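Long-range contacts in glycosyl hydrolase family 2, TIM barrel domain protein (Parabacteroides merdae ATCC 43184, PDB 6DXU), which probably hydrolyses beta-glucuronides, releasing glucuronic acid, as a family 2 beta-glucuronidase of a human gut bacterium: residues P200-E205 with T226-P231; F204-L209 with M412-H417; I108-D113 with L194-L199; M343-M348 with S371-D376. All blocks are in the same frame, centred on the assembly; numbering follows the deposited sequence.

Contact 1: P200-E205 with T226-P231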
# COMPACT_ATOMS: atom_id res chain seq x y z
N PRO D 200 -37.08 -4.59 -4.17
CA PRO D 200 -37.67 -3.30 -3.78
C PRO D 200 -36.77 -2.59 -2.78
O PRO D 200 -35.68 -3.08 -2.48
CB PRO D 200 -39.01 -3.71 -3.15
CG PRO D 200 -38.70 -5.05 -2.53
CD PRO D 200 -37.70 -5.72 -3.46
N GLU D 201 -37.23 -1.45 -2.24
CA GLU D 201 -36.42 -0.69 -1.29
C GLU D 201 -36.02 -1.53 -0.08
O GLU D 201 -34.87 -1.47 0.36
CB GLU D 201 -37.18 0.55 -0.83
CG GLU D 201 -37.20 1.67 -1.85
CD GLU D 201 -38.08 2.83 -1.41
OE1 GLU D 201 -37.69 3.99 -1.65
OE2 GLU D 201 -39.15 2.59 -0.80
N VAL D 202 -36.95 -2.29 0.47
CA VAL D 202 -36.70 -3.06 1.68
C VAL D 202 -36.83 -4.53 1.35
O VAL D 202 -37.88 -4.96 0.85
CB VAL D 202 -37.67 -2.68 2.81
CG1 VAL D 202 -37.32 -3.46 4.07
CG2 VAL D 202 -37.63 -1.18 3.08
N SER D 203 -35.79 -5.30 1.65
CA SER D 203 -35.82 -6.73 1.40
C SER D 203 -35.10 -7.44 2.54
O SER D 203 -34.69 -6.82 3.53
CB SER D 203 -35.21 -7.07 0.04
OG SER D 203 -33.88 -6.59 -0.06
N PHE D 204 -34.94 -8.75 2.40
CA PHE D 204 -34.29 -9.58 3.40
C PHE D 204 -32.89 -9.93 2.91
O PHE D 204 -32.73 -10.50 1.83
CB PHE D 204 -35.10 -10.84 3.67
CG PHE D 204 -36.51 -10.58 4.15
CD1 PHE D 204 -37.60 -10.78 3.31
CD2 PHE D 204 -36.75 -10.12 5.43
CE1 PHE D 204 -38.90 -10.53 3.74
CE2 PHE D 204 -38.03 -9.88 5.88
CZ PHE D 204 -39.11 -10.08 5.03
N GLU D 205 -31.88 -9.58 3.71
CA GLU D 205 -30.51 -9.96 3.43
C GLU D 205 -30.21 -11.39 3.87
O GLU D 205 -29.48 -12.12 3.19
CB GLU D 205 -29.55 -8.99 4.13
CG GLU D 205 -28.08 -9.31 3.93
CD GLU D 205 -27.17 -8.21 4.45
OE1 GLU D 205 -27.62 -7.38 5.26
OE2 GLU D 205 -25.98 -8.19 4.05
N THR D 226 -34.11 -12.64 10.95
CA THR D 226 -33.83 -12.06 9.66
C THR D 226 -32.92 -10.85 9.82
O THR D 226 -32.83 -10.26 10.90
CB THR D 226 -35.12 -11.66 8.93
OG1 THR D 226 -34.81 -11.33 7.57
CG2 THR D 226 -35.77 -10.48 9.60
N SER D 227 -32.19 -10.55 8.75
CA SER D 227 -31.44 -9.31 8.60
C SER D 227 -32.03 -8.56 7.41
O SER D 227 -32.18 -9.14 6.33
CB SER D 227 -29.95 -9.58 8.36
OG SER D 227 -29.37 -10.24 9.47
N PHE D 228 -32.38 -7.30 7.61
CA PHE D 228 -32.98 -6.51 6.54
C PHE D 228 -31.92 -5.86 5.68
O PHE D 228 -30.85 -5.47 6.15
CB PHE D 228 -33.90 -5.43 7.11
CG PHE D 228 -35.19 -5.96 7.62
CD1 PHE D 228 -36.27 -6.13 6.77
CD2 PHE D 228 -35.32 -6.32 8.96
CE1 PHE D 228 -37.47 -6.64 7.24
CE2 PHE D 228 -36.52 -6.82 9.44
CZ PHE D 228 -37.59 -6.98 8.57
N TYR D 229 -32.24 -5.72 4.39
CA TYR D 229 -31.46 -4.90 3.47
C TYR D 229 -32.30 -3.66 3.20
O TYR D 229 -33.39 -3.75 2.63
CB TYR D 229 -31.13 -5.67 2.19
CG TYR D 229 -30.13 -4.92 1.33
CD1 TYR D 229 -28.93 -4.47 1.86
CD2 TYR D 229 -30.40 -4.66 -0.01
CE1 TYR D 229 -28.00 -3.78 1.08
CE2 TYR D 229 -29.48 -3.98 -0.80
CZ TYR D 229 -28.29 -3.54 -0.25
OH TYR D 229 -27.38 -2.85 -1.03
N ASN D 230 -31.81 -2.51 3.64
CA ASN D 230 -32.61 -1.29 3.68
C ASN D 230 -31.71 -0.08 3.39
O ASN D 230 -31.54 0.80 4.24
CB ASN D 230 -33.30 -1.18 5.04
CG ASN D 230 -34.22 0.02 5.16
OD1 ASN D 230 -34.48 0.74 4.19
ND2 ASN D 230 -34.72 0.25 6.37
N PRO D 231 -31.15 0.00 2.18
CA PRO D 231 -30.22 1.11 1.88
C PRO D 231 -30.88 2.48 1.85
O PRO D 231 -30.17 3.48 1.99
CB PRO D 231 -29.64 0.73 0.50
CG PRO D 231 -30.66 -0.19 -0.11
CD PRO D 231 -31.29 -0.94 1.05
O HOH W 1 -34.20 0.81 1.70
O HOH W 2 -28.36 -6.04 7.34
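Ser203 and Phe204 pair with Tyr229 and Phe228 where the antiparallel beta hairpin of strands 203-213 and 219-229 opens, in the immunoglobulin-like beta-sandwich of this family 2 hydrolase. Ser203 with Tyr229 is a hydrogen-bonded pair: Ser203 N gives to Tyr229 O at 3.0 Å in the carbonyl plane, and Tyr229 N answers to Ser203 O at 2.8 Å from above the plane of that carbonyl. Phe204 and Phe228 follow as a non-hydrogen-bonded pair. Beyond them Glu205 N bonds Ser227 O at 2.7 Å, and because the backbone of Gln206 also bonds Ser227, the strand turns its corner through a classic beta bulge. The two phenylalanine side chains run side by side and point the same way, each with CG anti to its carbonyl carbon (chi1 -59° in Phe204, -74° in Phe228). Their rings, inclined at 38°, meet obliquely, Phe204 CE2 being 3.6 Å from Phe228 CE1. Val202 extends the apolar row with CG1 3.9 Å from Phe228 CD1; Leu290 and Val292 of strand 286-294 pack on this group. Thr226 OG1, which bonds Gln206 O, also lies 3.1 Å from Phe204 CD2. On the other face of the hairpin, Ser203 OG sits at the edge of the Tyr229 ring, whose hydroxyl bonds Asp141, while Pro231 CD lies over a face of it. Two waters bridge the segments: one gives to Glu201 O and to OD1 of Asn230, whose ND2 bonds Pro261 O, and another gives to Glu205 OE1 at 2.6 Å and to Phe228 O at 2.8 Å.

Contact 2: F204-L209 with M412-H417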
# COMPACT_ATOMS: atom_id res chain seq x y z
N PHE D 204 -34.94 -8.75 2.40
CA PHE D 204 -34.29 -9.58 3.40
C PHE D 204 -32.89 -9.93 2.91
O PHE D 204 -32.73 -10.50 1.83
CB PHE D 204 -35.10 -10.84 3.67
CG PHE D 204 -36.51 -10.58 4.15
CD1 PHE D 204 -37.60 -10.78 3.31
CD2 PHE D 204 -36.75 -10.12 5.43
CE1 PHE D 204 -38.90 -10.53 3.74
CE2 PHE D 204 -38.03 -9.88 5.88
CZ PHE D 204 -39.11 -10.08 5.03
N GLU D 205 -31.88 -9.58 3.71
CA GLU D 205 -30.51 -9.96 3.43
C GLU D 205 -30.21 -11.39 3.87
O GLU D 205 -29.48 -12.12 3.19
CB GLU D 205 -29.55 -8.99 4.13
CG GLU D 205 -28.08 -9.31 3.93
CD GLU D 205 -27.17 -8.21 4.45
OE1 GLU D 205 -27.62 -7.38 5.26
OE2 GLU D 205 -25.98 -8.19 4.05
N GLN D 206 -30.76 -11.80 5.01
CA GLN D 206 -30.60 -13.15 5.54
C GLN D 206 -31.92 -13.57 6.17
O GLN D 206 -32.59 -12.75 6.80
CB GLN D 206 -29.53 -13.22 6.66
CG GLN D 206 -28.10 -12.76 6.35
CD GLN D 206 -27.32 -13.77 5.54
OE1 GLN D 206 -27.74 -14.92 5.39
NE2 GLN D 206 -26.15 -13.35 5.04
N ILE D 207 -32.29 -14.84 5.99
CA ILE D 207 -33.41 -15.45 6.72
C ILE D 207 -32.89 -16.71 7.37
O ILE D 207 -32.49 -17.65 6.66
CB ILE D 207 -34.60 -15.77 5.80
CG1 ILE D 207 -35.14 -14.50 5.15
CG2 ILE D 207 -35.72 -16.48 6.62
CD1 ILE D 207 -36.11 -14.75 4.03
N HIS D 208 -32.89 -16.76 8.69
CA HIS D 208 -32.42 -17.93 9.42
C HIS D 208 -33.58 -18.55 10.19
O HIS D 208 -34.22 -17.88 11.01
CB HIS D 208 -31.27 -17.58 10.35
CG HIS D 208 -29.95 -17.52 9.65
ND1 HIS D 208 -29.01 -16.54 9.90
CD2 HIS D 208 -29.43 -18.31 8.69
CE1 HIS D 208 -27.96 -16.74 9.12
NE2 HIS D 208 -28.19 -17.81 8.38
N LEU D 209 -33.84 -19.83 9.92
CA LEU D 209 -34.92 -20.57 10.56
C LEU D 209 -34.27 -21.55 11.54
O LEU D 209 -33.70 -22.55 11.12
CB LEU D 209 -35.76 -21.31 9.53
CG LEU D 209 -36.27 -20.42 8.39
CD1 LEU D 209 -37.06 -21.24 7.39
CD2 LEU D 209 -37.11 -19.28 8.95
N MET D 412 -20.48 -20.83 4.41
CA MET D 412 -21.17 -22.09 4.17
C MET D 412 -22.25 -22.34 5.23
O MET D 412 -23.37 -22.75 4.91
CB MET D 412 -20.16 -23.24 4.16
CG MET D 412 -20.78 -24.61 4.01
SD MET D 412 -19.52 -25.90 3.89
CE MET D 412 -18.80 -25.87 5.54
N ILE D 413 -21.90 -22.12 6.50
CA ILE D 413 -22.85 -22.37 7.58
C ILE D 413 -24.00 -21.38 7.51
O ILE D 413 -25.17 -21.77 7.59
CB ILE D 413 -22.14 -22.31 8.94
CG1 ILE D 413 -21.14 -23.46 9.04
CG2 ILE D 413 -23.17 -22.34 10.08
CD1 ILE D 413 -20.25 -23.42 10.27
N VAL D 414 -23.69 -20.10 7.33
CA VAL D 414 -24.73 -19.07 7.22
C VAL D 414 -25.63 -19.34 6.03
O VAL D 414 -26.86 -19.24 6.12
CB VAL D 414 -24.08 -17.67 7.15
CG1 VAL D 414 -25.09 -16.63 6.68
CG2 VAL D 414 -23.51 -17.28 8.51
N GLN D 415 -25.04 -19.70 4.88
CA GLN D 415 -25.86 -19.86 3.68
C GLN D 415 -26.69 -21.14 3.68
O GLN D 415 -27.80 -21.13 3.16
CB GLN D 415 -24.97 -19.81 2.43
CG GLN D 415 -24.45 -18.40 2.18
CD GLN D 415 -23.35 -18.35 1.16
OE1 GLN D 415 -23.20 -19.25 0.35
NE2 GLN D 415 -22.57 -17.25 1.18
N HIS D 416 -26.19 -22.24 4.27
CA HIS D 416 -26.89 -23.53 4.20
C HIS D 416 -27.50 -23.95 5.54
O HIS D 416 -27.96 -25.09 5.66
CB HIS D 416 -25.95 -24.62 3.69
CG HIS D 416 -25.61 -24.46 2.24
ND1 HIS D 416 -24.66 -25.23 1.60
CD2 HIS D 416 -26.13 -23.64 1.29
CE1 HIS D 416 -24.58 -24.85 0.33
NE2 HIS D 416 -25.47 -23.90 0.12
N HIS D 417 -27.53 -23.04 6.51
CA HIS D 417 -28.02 -23.35 7.86
C HIS D 417 -29.41 -23.97 7.87
O HIS D 417 -29.71 -24.82 8.71
CB HIS D 417 -28.03 -22.07 8.69
CG HIS D 417 -28.77 -22.18 9.98
ND1 HIS D 417 -30.11 -21.91 10.08
CD2 HIS D 417 -28.34 -22.48 11.23
CE1 HIS D 417 -30.49 -22.08 11.34
NE2 HIS D 417 -29.44 -22.41 12.06
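His208 NE2 donates to the backbone oxygen Val414 O over 3.0 Å. The bond is nearly straight (161° at the hydrogen), leaves in the imidazole plane and lands on a lone pair in the carbonyl plane. Val414 lies in the last turn of helix 399-416, so the acceptor belongs to the carbonyl-rich end of the helix, which may strengthen it. The same residue offers a methyl: Val414 CG1, anti to its backbone N (chi1 166°), stands 3.7 Å from His208 NE2 and 3.4 Å from Gln206 OE1, the bent glutamine crossing it at about a right angle. His417 comes up beside the first imidazole. The two rings are steeply inclined, planes 69° apart, and meet obliquely where His208 CD2 approaches His417 ND1 at 3.9 Å. His417 also turns an edge to the strand, with CE1 3.3 Å from Leu209 O, near the ring plane. Next along the chain, the Asn418 side chain bonds Ile207 O and Leu209 N, extending the polar seam. The arrangement is a small, largely polar interdomain interface, joining an edge strand of the immunoglobulin-like sandwich to the C-terminal end of a TIM-barrel helix.

Contact 3: I108-D113 with L194-L199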
# COMPACT_ATOMS: atom_id res chain seq x y z
N ILE D 108 -30.60 -3.25 -7.77
CA ILE D 108 -30.11 -4.19 -8.76
C ILE D 108 -28.95 -4.95 -8.12
O ILE D 108 -27.91 -4.35 -7.80
CB ILE D 108 -29.61 -3.47 -10.03
CG1 ILE D 108 -30.65 -2.49 -10.55
CG2 ILE D 108 -29.25 -4.48 -11.11
CD1 ILE D 108 -30.05 -1.44 -11.48
N VAL D 109 -29.10 -6.26 -7.95
CA VAL D 109 -28.09 -7.06 -7.29
C VAL D 109 -27.65 -8.17 -8.24
O VAL D 109 -28.49 -8.85 -8.84
CB VAL D 109 -28.59 -7.64 -5.95
CG1 VAL D 109 -27.57 -8.58 -5.36
CG2 VAL D 109 -28.90 -6.51 -4.97
N LEU D 110 -26.34 -8.36 -8.35
CA LEU D 110 -25.77 -9.52 -9.02
C LEU D 110 -25.51 -10.58 -7.98
O LEU D 110 -24.77 -10.34 -7.02
CB LEU D 110 -24.47 -9.17 -9.74
CG LEU D 110 -24.52 -8.16 -10.89
CD1 LEU D 110 -23.08 -7.81 -11.33
CD2 LEU D 110 -25.35 -8.68 -12.04
N ASP D 111 -26.12 -11.75 -8.15
CA ASP D 111 -26.07 -12.81 -7.15
C ASP D 111 -25.35 -13.99 -7.78
O ASP D 111 -25.87 -14.64 -8.69
CB ASP D 111 -27.50 -13.18 -6.72
CG ASP D 111 -27.54 -14.36 -5.76
OD1 ASP D 111 -26.55 -14.58 -5.04
OD2 ASP D 111 -28.57 -15.05 -5.73
N PHE D 112 -24.14 -14.28 -7.28
CA PHE D 112 -23.29 -15.35 -7.82
C PHE D 112 -23.54 -16.62 -7.03
O PHE D 112 -23.18 -16.70 -5.85
CB PHE D 112 -21.81 -14.96 -7.72
CG PHE D 112 -21.40 -13.80 -8.61
CD1 PHE D 112 -21.64 -12.49 -8.22
CD2 PHE D 112 -20.73 -14.03 -9.81
CE1 PHE D 112 -21.25 -11.42 -9.03
CE2 PHE D 112 -20.33 -12.95 -10.62
CZ PHE D 112 -20.60 -11.66 -10.23
N ASP D 113 -24.11 -17.65 -7.68
CA ASP D 113 -24.18 -18.97 -7.04
C ASP D 113 -22.78 -19.51 -6.76
O ASP D 113 -22.60 -20.29 -5.82
CB ASP D 113 -24.94 -19.97 -7.91
CG ASP D 113 -26.45 -19.81 -7.84
OD1 ASP D 113 -26.92 -18.80 -7.27
OD2 ASP D 113 -27.16 -20.70 -8.37
N LEU D 194 -25.28 -17.09 -12.57
CA LEU D 194 -25.18 -15.71 -12.16
C LEU D 194 -26.57 -15.11 -12.34
O LEU D 194 -27.12 -15.14 -13.44
CB LEU D 194 -24.15 -14.96 -13.00
CG LEU D 194 -24.13 -13.42 -12.89
CD1 LEU D 194 -23.94 -12.98 -11.43
CD2 LEU D 194 -23.03 -12.83 -13.78
N ASN D 195 -27.12 -14.56 -11.27
CA ASN D 195 -28.50 -14.09 -11.26
C ASN D 195 -28.53 -12.58 -11.19
O ASN D 195 -27.78 -11.97 -10.41
CB ASN D 195 -29.28 -14.65 -10.07
CG ASN D 195 -29.16 -16.16 -9.95
OD1 ASN D 195 -29.74 -16.89 -10.75
ND2 ASN D 195 -28.40 -16.63 -8.95
N LEU D 196 -29.40 -11.99 -11.99
CA LEU D 196 -29.76 -10.59 -11.83
C LEU D 196 -30.97 -10.57 -10.91
O LEU D 196 -32.01 -11.15 -11.24
CB LEU D 196 -30.08 -9.94 -13.17
CG LEU D 196 -30.49 -8.46 -13.09
CD1 LEU D 196 -29.32 -7.65 -12.62
CD2 LEU D 196 -30.96 -7.97 -14.46
N VAL D 197 -30.85 -9.89 -9.77
CA VAL D 197 -31.90 -9.90 -8.76
C VAL D 197 -32.40 -8.48 -8.61
O VAL D 197 -31.65 -7.60 -8.18
CB VAL D 197 -31.40 -10.45 -7.42
CG1 VAL D 197 -32.54 -10.45 -6.39
CG2 VAL D 197 -30.82 -11.85 -7.60
N TYR D 198 -33.65 -8.25 -8.96
CA TYR D 198 -34.30 -6.98 -8.69
C TYR D 198 -34.96 -7.04 -7.32
O TYR D 198 -35.69 -7.99 -7.01
CB TYR D 198 -35.34 -6.67 -9.75
CG TYR D 198 -34.82 -6.42 -11.15
CD1 TYR D 198 -35.19 -7.26 -12.20
CD2 TYR D 198 -33.99 -5.33 -11.43
CE1 TYR D 198 -34.74 -7.02 -13.49
CE2 TYR D 198 -33.53 -5.09 -12.72
CZ TYR D 198 -33.92 -5.94 -13.75
OH TYR D 198 -33.48 -5.71 -15.04
N LEU D 199 -34.72 -6.02 -6.50
CA LEU D 199 -35.29 -5.93 -5.17
C LEU D 199 -36.04 -4.62 -5.01
O LEU D 199 -35.66 -3.62 -5.63
CB LEU D 199 -34.19 -6.01 -4.09
CG LEU D 199 -33.39 -7.31 -4.06
CD1 LEU D 199 -32.20 -7.11 -3.14
CD2 LEU D 199 -34.28 -8.47 -3.59
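Phe112 takes a methyl of Leu194 on one face: CD1 stands 3.6 Å from the ring centroid, only 6° off the normal, a clear CH-pi contact. The leucine reaches there with CG anti to its backbone N (chi1 168°), and the same phenyl ring stacks with Trp138. At the Tyr198 ring, Ile108 CG1 approaches the edge near the ring plane, while the phenol oxygen bonds Asp100 N. The amide of Asn195 stands across the carboxylate of Asp113; its ND2 makes two weak bonds, to Asp113 OD1 at 3.1 Å and to Asp111 O at 3.2 Å. Asp111 sends its own carboxylate to Lys30. Two hydrogen-bonded pairs join the antiparallel backbones, Val109 with Val197 and Asp111 with Asn195, the shortest bond being Val197 N to Val109 O at 2.7 Å. Ile108 CG2 touches Leu196 CD1 at 3.5 Å on the face that holds Phe112 and Leu194. Leu110, Phe112 and Leu194 on this face pack against strands 118-123 and 162-169. Val109 CG2 meets Leu199 CD1 on the other face. Here two central strands of one sheet back onto a second, the face-to-face beta-sandwich of the family 2 sugar-binding domain, usually described as a jelly roll.

Contact 4: M343-M348 with S371-D376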
# COMPACT_ATOMS: atom_id res chain seq x y z
N MET D 343 -22.41 -27.25 -14.65
CA MET D 343 -23.63 -28.06 -14.76
C MET D 343 -24.88 -27.19 -14.67
O MET D 343 -24.92 -26.21 -13.91
CB MET D 343 -23.66 -29.12 -13.66
CG MET D 343 -22.52 -30.12 -13.78
SD MET D 343 -22.61 -31.43 -12.54
CE MET D 343 -24.05 -32.35 -13.11
N THR D 344 -25.91 -27.56 -15.43
CA THR D 344 -27.18 -26.86 -15.39
C THR D 344 -28.08 -27.46 -14.31
O THR D 344 -27.83 -28.55 -13.79
CB THR D 344 -27.89 -26.94 -16.73
OG1 THR D 344 -28.24 -28.30 -16.99
CG2 THR D 344 -27.01 -26.36 -17.85
N GLU D 345 -29.15 -26.75 -13.99
CA GLU D 345 -30.10 -27.28 -13.02
C GLU D 345 -30.66 -28.64 -13.46
O GLU D 345 -30.79 -29.56 -12.64
CB GLU D 345 -31.25 -26.30 -12.79
CG GLU D 345 -32.31 -26.90 -11.86
CD GLU D 345 -33.38 -25.93 -11.43
OE1 GLU D 345 -33.41 -24.79 -11.93
OE2 GLU D 345 -34.20 -26.30 -10.56
N ASP D 346 -30.97 -28.79 -14.74
CA ASP D 346 -31.52 -30.06 -15.22
C ASP D 346 -30.51 -31.19 -15.04
O ASP D 346 -30.89 -32.31 -14.68
CB ASP D 346 -31.93 -29.94 -16.68
CG ASP D 346 -33.23 -29.18 -16.85
OD1 ASP D 346 -33.97 -29.03 -15.86
OD2 ASP D 346 -33.51 -28.74 -17.98
N MET D 347 -29.23 -30.92 -15.29
CA MET D 347 -28.22 -31.96 -15.08
C MET D 347 -28.13 -32.34 -13.60
O MET D 347 -28.01 -33.52 -13.27
CB MET D 347 -26.86 -31.47 -15.56
CG MET D 347 -26.76 -31.23 -17.05
SD MET D 347 -25.13 -30.51 -17.35
CE MET D 347 -25.25 -30.17 -19.10
N MET D 348 -28.17 -31.35 -12.71
CA MET D 348 -28.12 -31.65 -11.28
C MET D 348 -29.33 -32.47 -10.83
O MET D 348 -29.19 -33.41 -10.04
CB MET D 348 -28.04 -30.35 -10.48
CG MET D 348 -26.78 -29.53 -10.76
SD MET D 348 -26.82 -28.05 -9.72
CE MET D 348 -25.89 -26.86 -10.69
N SER D 371 -23.49 -26.06 -5.07
CA SER D 371 -24.65 -25.27 -5.48
C SER D 371 -25.84 -25.48 -4.55
O SER D 371 -26.14 -26.61 -4.16
CB SER D 371 -25.06 -25.67 -6.91
OG SER D 371 -26.33 -25.15 -7.22
N GLU D 372 -26.55 -24.39 -4.23
CA GLU D 372 -27.74 -24.54 -3.41
C GLU D 372 -28.81 -25.40 -4.09
O GLU D 372 -29.68 -25.94 -3.40
CB GLU D 372 -28.34 -23.18 -3.05
CG GLU D 372 -29.44 -23.30 -1.96
CD GLU D 372 -29.37 -22.23 -0.88
OE1 GLU D 372 -29.00 -21.08 -1.20
OE2 GLU D 372 -29.67 -22.54 0.29
N ILE D 373 -28.79 -25.52 -5.42
CA ILE D 373 -29.70 -26.45 -6.09
C ILE D 373 -29.50 -27.87 -5.57
O ILE D 373 -30.47 -28.61 -5.34
CB ILE D 373 -29.49 -26.38 -7.62
CG1 ILE D 373 -29.90 -25.00 -8.15
CG2 ILE D 373 -30.27 -27.50 -8.34
CD1 ILE D 373 -29.39 -24.72 -9.56
N ILE D 374 -28.24 -28.26 -5.36
CA ILE D 374 -27.94 -29.58 -4.81
C ILE D 374 -28.51 -29.72 -3.40
O ILE D 374 -29.14 -30.73 -3.07
CB ILE D 374 -26.42 -29.84 -4.81
CG1 ILE D 374 -25.85 -29.81 -6.24
CG2 ILE D 374 -26.10 -31.17 -4.12
CD1 ILE D 374 -26.42 -30.92 -7.15
N LEU D 375 -28.31 -28.70 -2.56
CA LEU D 375 -28.82 -28.80 -1.20
C LEU D 375 -30.34 -28.88 -1.18
O LEU D 375 -30.92 -29.64 -0.40
CB LEU D 375 -28.35 -27.61 -0.36
CG LEU D 375 -26.93 -28.11 -0.12
CD1 LEU D 375 -25.91 -27.35 -0.94
CD2 LEU D 375 -26.59 -28.27 1.35
N ASP D 376 -31.00 -28.08 -2.02
CA ASP D 376 -32.45 -28.17 -2.11
C ASP D 376 -32.88 -29.57 -2.54
O ASP D 376 -33.90 -30.09 -2.07
CB ASP D 376 -33.00 -27.12 -3.08
CG ASP D 376 -33.06 -25.72 -2.50
OD1 ASP D 376 -33.04 -25.53 -1.26
OD2 ASP D 376 -33.18 -24.78 -3.31
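Met348 lies across Ile373 and Ile374, carrying the apolar contact between helices 345-357 and 372-381 of the TIM barrel. These helices follow one another in the chain on either side of strand 362-364, and they touch near their N-terminal ends. Met348 CB meets Ile374 CD1 at 3.7 Å. Its CG is anti to the carbonyl carbon (chi1 -62°) and the chain runs on extended, laying SD 3.8 Å from Ile373 CG2. The methionine crosses both isoleucines at about a right angle, and its terminal CE goes on to Ser371, 3.9 Å from OG. Glu345 contributes its aliphatic part: CB stands 4.0 Å from Ile373 CD1.

Hydrogen bonds stay within each segment and finish the helix ends. Thr344 and Met347 form a capping box: Thr344 OG1 accepts from Met347 N at 3.3 Å, and Thr344 N gives a weak bond to Met347 SD. Ser371, the N-cap of the other helix, takes Ile373 N on OG at 3.1 Å, while its own N bonds Glu334.

The charge of Glu345 is met outside the two segments: its carboxylate makes salt bridges with Arg32, of strand 30-32, and with Arg349 one turn on in its own helix.

With no hydrogen bond passing between the segments, the helices are held together here mainly by methyl, methylene and thioether contacts, with the Ser371 hydroxyl beside the end of Met348, and their polar groups serve the caps and more distant partners.

In the fold
Contacts 3 and 4 are buried, contact 1 is partly so, and contact 2 lies at the surface. Contacts 1 and 2 share Phe204, Glu205 and strand 203-213: one uses it within its hairpin through backbone bonds, the other presents it to a barrel helix through the His208 imidazole. Contact 3, also a strand pair, belongs to the neighbouring sandwich, and its strand 194-199 leads directly into contact 1, with centres about 14 Å apart. Contact 4, wholly within the barrel and free of interhelical hydrogen bonds, touches contact 2 where the Glu372 side chain lies against His416. Sheet contacts thus combine backbone pairing with apolar side chains, the interdomain contact rests on a histidine bonded to a helix-end carbonyl, and the helix pair on apolar side chains.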